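Side-chain contacts in gram-negative insecticidal protein (Chromobacterium piscinae, PDB 6FBM), which probably acts as an insecticidal toxin of the MACPF family, whose members typically assemble into membrane pores: residues 122-127 with 204-209; 179-184 with 247-252. One frame throughout, in Å; residues are numbered along the deposited sequence.

Contact 1 of 2, residues 122-127 with 204-209; sequences SSTREA and MSYKAL
Tyr206 meets Glu126 and Thr124 where helix 198-209 packs against strand 120-134, and a single polar bond joins the two segments. The phenol OH of Tyr206 donates to OE2 of Glu126 over 2.5 Å, a short hydrogen bond that reaches the oxygen from above the carboxylate plane, 48° out of it. Ring and carboxylate stand nearly perpendicular, their planes 82° apart, with Glu126 CD lying at the edge of the ring and in its plane. With CG anti to the backbone N (chi1 -174°) and the chain extended beyond it, Glu126 passes beside the end of the ring; its CB comes within 3.4 Å of Tyr206 OH. His128 NE2 also bonds to OE2, so the same oxygen is gripped twice.

The apolar share is small. Thr124 CG2 approaches Tyr206 CB at 4.2 Å, while its hydroxyl OG1 is bonded to Gln75 of the adjoining strand 64-78.

On the other face of strand 120-134, Arg125 turns away from the helix and reaches back along its own strand, NH1 bonding to Ser123 OG at 3.1 Å; the same nitrogen makes a salt bridge with Asp76.

All three touching residues are buried, and Glu126 OE1 lies close to the carboxylate of Glu212. That like charge could raise the proton affinity of the pair, whereas the bonds from Tyr206 and His128 would help to stabilise a charged Glu126. The chemistry implies that strand 120-134 holds this turn of the helix mainly through one directional bond to a buried acid, with little apolar contact beside it.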
loop_
_atom_site.group_PDB
_atom_site.type_symbol
_atom_site.label_atom_id
_atom_site.label_comp_id
_atom_site.label_asym_id
_atom_site.label_seq_id
_atom_site.Cartn_x
_atom_site.Cartn_y
_atom_site.Cartn_z
ATOM N N SER A 122 29.106 17.657 26.223
ATOM C CA SER A 122 28.587 18.504 25.152
ATOM C C SER A 122 27.277 17.941 24.645
ATOM O O SER A 122 27.131 16.726 24.453
ATOM C CB SER A 122 29.585 18.624 24.002
ATOM O OG SER A 122 29.941 17.347 23.478
ATOM N N SER A 123 26.320 18.837 24.412
ATOM C CA SER A 123 25.121 18.523 23.646
ATOM C C SER A 123 25.130 19.417 22.434
ATOM O O SER A 123 25.044 20.640 22.566
ATOM C CB SER A 123 23.876 18.765 24.484
ATOM O OG SER A 123 22.694 18.789 23.684
ATOM N N THR A 124 25.250 18.822 21.253
ATOM C CA THR A 124 25.204 19.566 20.020
ATOM C C THR A 124 23.881 19.198 19.355
ATOM O O THR A 124 23.719 18.064 18.907
ATOM C CB THR A 124 26.408 19.216 19.161
ATOM O OG1 THR A 124 27.592 19.695 19.807
ATOM C CG2 THR A 124 26.301 19.858 17.804
ATOM N N ARG A 125 22.957 20.170 19.305
ATOM C CA ARG A 125 21.583 19.942 18.857
ATOM C C ARG A 125 21.289 20.721 17.595
ATOM O O ARG A 125 21.558 21.922 17.496
ATOM C CB ARG A 125 20.559 20.329 19.923
ATOM C CG ARG A 125 20.848 19.755 21.301
ATOM C CD ARG A 125 19.648 19.830 22.254
ATOM N NE ARG A 125 19.323 21.207 22.619
ATOM C CZ ARG A 125 20.021 21.930 23.499
ATOM N NH1 ARG A 125 21.100 21.427 24.151
ATOM N NH2 ARG A 125 19.644 23.186 23.725
ATOM N N GLU A 126 20.757 20.011 16.611
ATOM C CA GLU A 126 20.323 20.636 15.395
ATOM C C GLU A 126 18.840 20.414 15.314
ATOM O O GLU A 126 18.379 19.286 15.125
ATOM C CB GLU A 126 21.032 20.053 14.194
ATOM C CG GLU A 126 20.698 20.807 12.934
ATOM C CD GLU A 126 21.438 20.304 11.746
ATOM O OE1 GLU A 126 22.097 21.152 11.133
ATOM O OE2 GLU A 126 21.356 19.102 11.423
ATOM N N ALA A 127 18.103 21.501 15.451
ATOM C CA ALA A 127 16.652 21.458 15.497
ATOM C C ALA A 127 16.129 21.867 14.117
ATOM O O ALA A 127 16.427 22.970 13.632
ATOM C CB ALA A 127 16.129 22.387 16.578
ATOM N N MET A 204 31.948 20.294 14.193
ATOM C CA MET A 204 32.479 19.750 12.940
ATOM C C MET A 204 32.247 18.268 12.845
ATOM O O MET A 204 31.930 17.763 11.771
ATOM C CB MET A 204 33.976 20.094 12.784
ATOM C CG MET A 204 34.265 21.605 12.689
ATOM S SD MET A 204 33.189 22.501 11.528
ATOM C CE MET A 204 33.090 24.115 12.279
ATOM N N SER A 205 32.408 17.538 13.942
ATOM C CA SER A 205 32.188 16.097 13.905
ATOM C C SER A 205 30.735 15.823 13.532
ATOM O O SER A 205 30.463 15.020 12.621
ATOM C CB SER A 205 32.546 15.452 15.226
ATOM O OG SER A 205 32.384 14.052 15.144
ATOM N N TYR A 206 29.806 16.520 14.195
ATOM C CA TYR A 206 28.388 16.373 13.881
ATOM C C TYR A 206 28.144 16.726 12.416
ATOM O O TYR A 206 27.542 15.955 11.692
ATOM C CB TYR A 206 27.483 17.230 14.800
ATOM C CG TYR A 206 26.064 17.220 14.321
ATOM C CD1 TYR A 206 25.242 16.117 14.538
ATOM C CD2 TYR A 206 25.554 18.299 13.571
ATOM C CE1 TYR A 206 23.948 16.106 14.047
ATOM C CE2 TYR A 206 24.260 18.283 13.082
ATOM C CZ TYR A 206 23.476 17.192 13.316
ATOM O OH TYR A 206 22.216 17.185 12.822
ATOM N N LYS A 207 28.621 17.882 11.982
ATOM C CA LYS A 207 28.382 18.341 10.600
ATOM C C LYS A 207 28.963 17.445 9.523
ATOM O O LYS A 207 28.381 17.335 8.465
ATOM C CB LYS A 207 28.851 19.779 10.397
ATOM C CG LYS A 207 27.903 20.752 11.041
ATOM C CD LYS A 207 28.344 22.192 10.834
ATOM C CE LYS A 207 27.286 23.141 11.391
ATOM N NZ LYS A 207 27.867 24.505 11.527
ATOM N N ALA A 208 30.095 16.818 9.786
ATOM C CA ALA A 208 30.678 15.854 8.845
ATOM C C ALA A 208 29.857 14.584 8.802
ATOM O O ALA A 208 29.694 13.960 7.747
ATOM C CB ALA A 208 32.111 15.521 9.223
ATOM N N LEU A 209 29.330 14.212 9.957
ATOM C CA LEU A 209 28.544 13.003 10.098
ATOM C C LEU A 209 27.288 13.037 9.255
ATOM O O LEU A 209 26.974 12.084 8.559
ATOM C CB LEU A 209 28.179 12.837 11.569
ATOM C CG LEU A 209 27.737 11.527 12.068
ATOM C CD1 LEU A 209 28.707 10.408 11.739
ATOM C CD2 LEU A 209 27.635 11.655 13.585
#

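Contact 2 of 2, residues 179-184 with 247-252; sequences GRLDYS and DRILHG
This is a sparse apolar contact between a strand of the MACPF sheet and a short helix packed on one face of that sheet: Leu181 and Tyr183 of strand 179-187 meet Ile249 and Leu250 of helix 246-250. Both pairs touch through the ends of their side chains. Leu181 and Ile249 approach methyl to methyl, CD1 to CD1, at 4.5 Å. In the second pair Leu250 CD1 lies at the edge of the Tyr183 ring, near its plane and 4.1 Å from CE1, and the two side chains cross at about a right angle. With its CG anti to the backbone N (chi1 -176°), Tyr183 carries the ring out to this methyl, its hydroxyl bonding to Ser205 of helix 198-209.

Neighbouring elements complete the packing. Phe259 and Trp262 of helix 255-269 touch Leu181, Leu236 of strand 232-239 touches Ile249, and Leu209 touches both Tyr183 and Leu250.

Some polar groups pair within their own segment. Arg180 takes Asp182 side-on, NE to OD1 at 2.9 Å and NH2 to OD2 at 2.7 Å, a salt bridge with two bonds; both oxygens are met on their syn side, 21° out of the carboxylate plane, and Arg180 NH1 goes on to Met273 O. At the helix end, Leu250 CG sits over the centre of the His251 ring, 3.8 Å above its plane, while His251 ND1 makes a weak bond to Asp247 OD1 at the ring edge.

Across these two segments carbon meets only carbon, so their fit probably rests on shape, with much of the packing supplied by neighbouring residues.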
loop_
_atom_site.group_PDB
_atom_site.type_symbol
_atom_site.label_atom_id
_atom_site.label_comp_id
_atom_site.label_asym_id
_atom_site.label_seq_id
_atom_site.Cartn_x
_atom_site.Cartn_y
_atom_site.Cartn_z
ATOM N N GLY A 179 11.868 17.957 13.635
ATOM C CA GLY A 179 12.749 16.952 14.235
ATOM C C GLY A 179 14.020 17.545 14.721
ATOM O O GLY A 179 14.503 18.529 14.179
ATOM N N ARG A 180 14.574 16.943 15.755
ATOM C CA ARG A 180 15.804 17.423 16.388
ATOM C C ARG A 180 16.784 16.278 16.463
ATOM O O ARG A 180 16.376 15.156 16.789
ATOM C CB ARG A 180 15.501 17.844 17.813
ATOM C CG ARG A 180 16.623 18.581 18.506
ATOM C CD ARG A 180 16.195 19.099 19.876
ATOM N NE ARG A 180 16.435 18.096 20.904
ATOM C CZ ARG A 180 15.548 17.551 21.734
ATOM N NH1 ARG A 180 14.261 17.852 21.726
ATOM N NH2 ARG A 180 15.978 16.667 22.620
ATOM N N LEU A 181 18.067 16.550 16.223
ATOM C CA LEU A 181 19.108 15.585 16.549
ATOM C C LEU A 181 19.967 16.139 17.661
ATOM O O LEU A 181 20.331 17.308 17.631
ATOM C CB LEU A 181 19.965 15.292 15.332
ATOM C CG LEU A 181 19.251 14.586 14.181
ATOM C CD1 LEU A 181 20.258 14.305 13.087
ATOM C CD2 LEU A 181 18.564 13.298 14.616
ATOM N N ASP A 182 20.267 15.279 18.638
ATOM C CA ASP A 182 21.134 15.572 19.769
ATOM C C ASP A 182 22.370 14.726 19.640
ATOM O O ASP A 182 22.315 13.509 19.802
ATOM C CB ASP A 182 20.461 15.187 21.060
ATOM C CG ASP A 182 19.340 16.125 21.426
ATOM O OD1 ASP A 182 19.177 17.126 20.742
ATOM O OD2 ASP A 182 18.592 15.854 22.384
ATOM N N TYR A 183 23.494 15.362 19.316
ATOM C CA TYR A 183 24.775 14.695 19.222
ATOM C C TYR A 183 25.443 15.006 20.523
ATOM O O TYR A 183 25.963 16.107 20.719
ATOM C CB TYR A 183 25.525 15.279 18.033
ATOM C CG TYR A 183 26.862 14.653 17.690
ATOM C CD1 TYR A 183 26.939 13.399 17.116
ATOM C CD2 TYR A 183 28.026 15.371 17.845
ATOM C CE1 TYR A 183 28.162 12.864 16.779
ATOM C CE2 TYR A 183 29.246 14.840 17.482
ATOM C CZ TYR A 183 29.310 13.592 16.947
ATOM O OH TYR A 183 30.524 13.080 16.594
ATOM N N SER A 184 25.396 14.055 21.441
ATOM C CA SER A 184 25.900 14.296 22.801
ATOM C C SER A 184 27.209 13.552 23.047
ATOM O O SER A 184 27.337 12.365 22.698
ATOM C CB SER A 184 24.843 13.925 23.846
ATOM O OG SER A 184 24.644 12.535 23.888
ATOM N N ASP A 247 21.133 5.186 14.564
ATOM C CA ASP A 247 22.236 4.211 14.480
ATOM C C ASP A 247 22.975 4.280 13.143
ATOM O O ASP A 247 24.208 4.325 13.118
ATOM C CB ASP A 247 21.814 2.780 14.841
ATOM C CG ASP A 247 22.163 2.434 16.319
ATOM O OD1 ASP A 247 23.373 2.445 16.648
ATOM O OD2 ASP A 247 21.270 2.192 17.179
ATOM N N ARG A 248 22.238 4.347 12.044
ATOM C CA ARG A 248 22.873 4.520 10.724
ATOM C C ARG A 248 23.580 5.883 10.565
ATOM O O ARG A 248 24.637 5.952 9.924
ATOM C CB ARG A 248 21.849 4.337 9.588
ATOM C CG ARG A 248 21.796 2.970 8.906
ATOM C CD ARG A 248 21.293 3.134 7.460
ATOM N NE ARG A 248 19.819 3.168 7.372
ATOM C CZ ARG A 248 19.098 3.845 6.474
ATOM N NH1 ARG A 248 19.670 4.564 5.501
ATOM N NH2 ARG A 248 17.767 3.742 6.520
ATOM N N ILE A 249 23.013 6.960 11.114
ATOM C CA ILE A 249 23.654 8.279 10.995
ATOM C C ILE A 249 24.935 8.280 11.809
ATOM O O ILE A 249 25.937 8.790 11.381
ATOM C CB ILE A 249 22.729 9.435 11.464
ATOM C CG1 ILE A 249 21.519 9.576 10.528
ATOM C CG2 ILE A 249 23.471 10.761 11.467
ATOM C CD1 ILE A 249 20.335 10.279 11.136
ATOM N N LEU A 250 24.903 7.679 12.977
ATOM C CA LEU A 250 26.036 7.719 13.880
ATOM C C LEU A 250 27.174 6.841 13.396
ATOM O O LEU A 250 28.290 7.300 13.258
ATOM C CB LEU A 250 25.581 7.331 15.281
ATOM C CG LEU A 250 26.575 7.484 16.401
ATOM C CD1 LEU A 250 27.175 8.899 16.416
ATOM C CD2 LEU A 250 25.878 7.176 17.731
ATOM N N HIS A 251 26.869 5.580 13.108
ATOM C CA HIS A 251 27.868 4.549 12.767
ATOM C C HIS A 251 27.812 4.095 11.333
ATOM O O HIS A 251 28.794 4.218 10.609
ATOM C CB HIS A 251 27.652 3.302 13.642
ATOM C CG HIS A 251 27.713 3.583 15.104
ATOM N ND1 HIS A 251 26.637 3.392 15.945
ATOM C CD2 HIS A 251 28.723 4.045 15.876
ATOM C CE1 HIS A 251 26.983 3.726 17.176
ATOM N NE2 HIS A 251 28.241 4.136 17.159
ATOM N N GLY A 252 26.643 3.561 10.961
ATOM C CA GLY A 252 26.440 2.671 9.824
ATOM C C GLY A 252 26.908 3.189 8.490
ATOM O O GLY A 252 27.395 4.318 8.402
#

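Contacts 1 and 2 have centres about 9 Å apart and are built on neighbouring antiparallel strands of one sheet, where Thr124 O and Tyr183 N probably form a hydrogen bond at 2.7 Å. A second bridge runs through side chains: at 2.6 Å, the bond between Ser205 OG and Tyr183 OH lets the strand of contact 2 also hold the helix of contact 1. The two helices meet as well, Leu209 CD1 packing 3.2 Å from Ile249 O. In the sequence, helix 198-209 lies between strands 179-187 and 232-239, a position consistent with the helical cluster that refolds into membrane-spanning hairpins in pore-forming MACPF relatives.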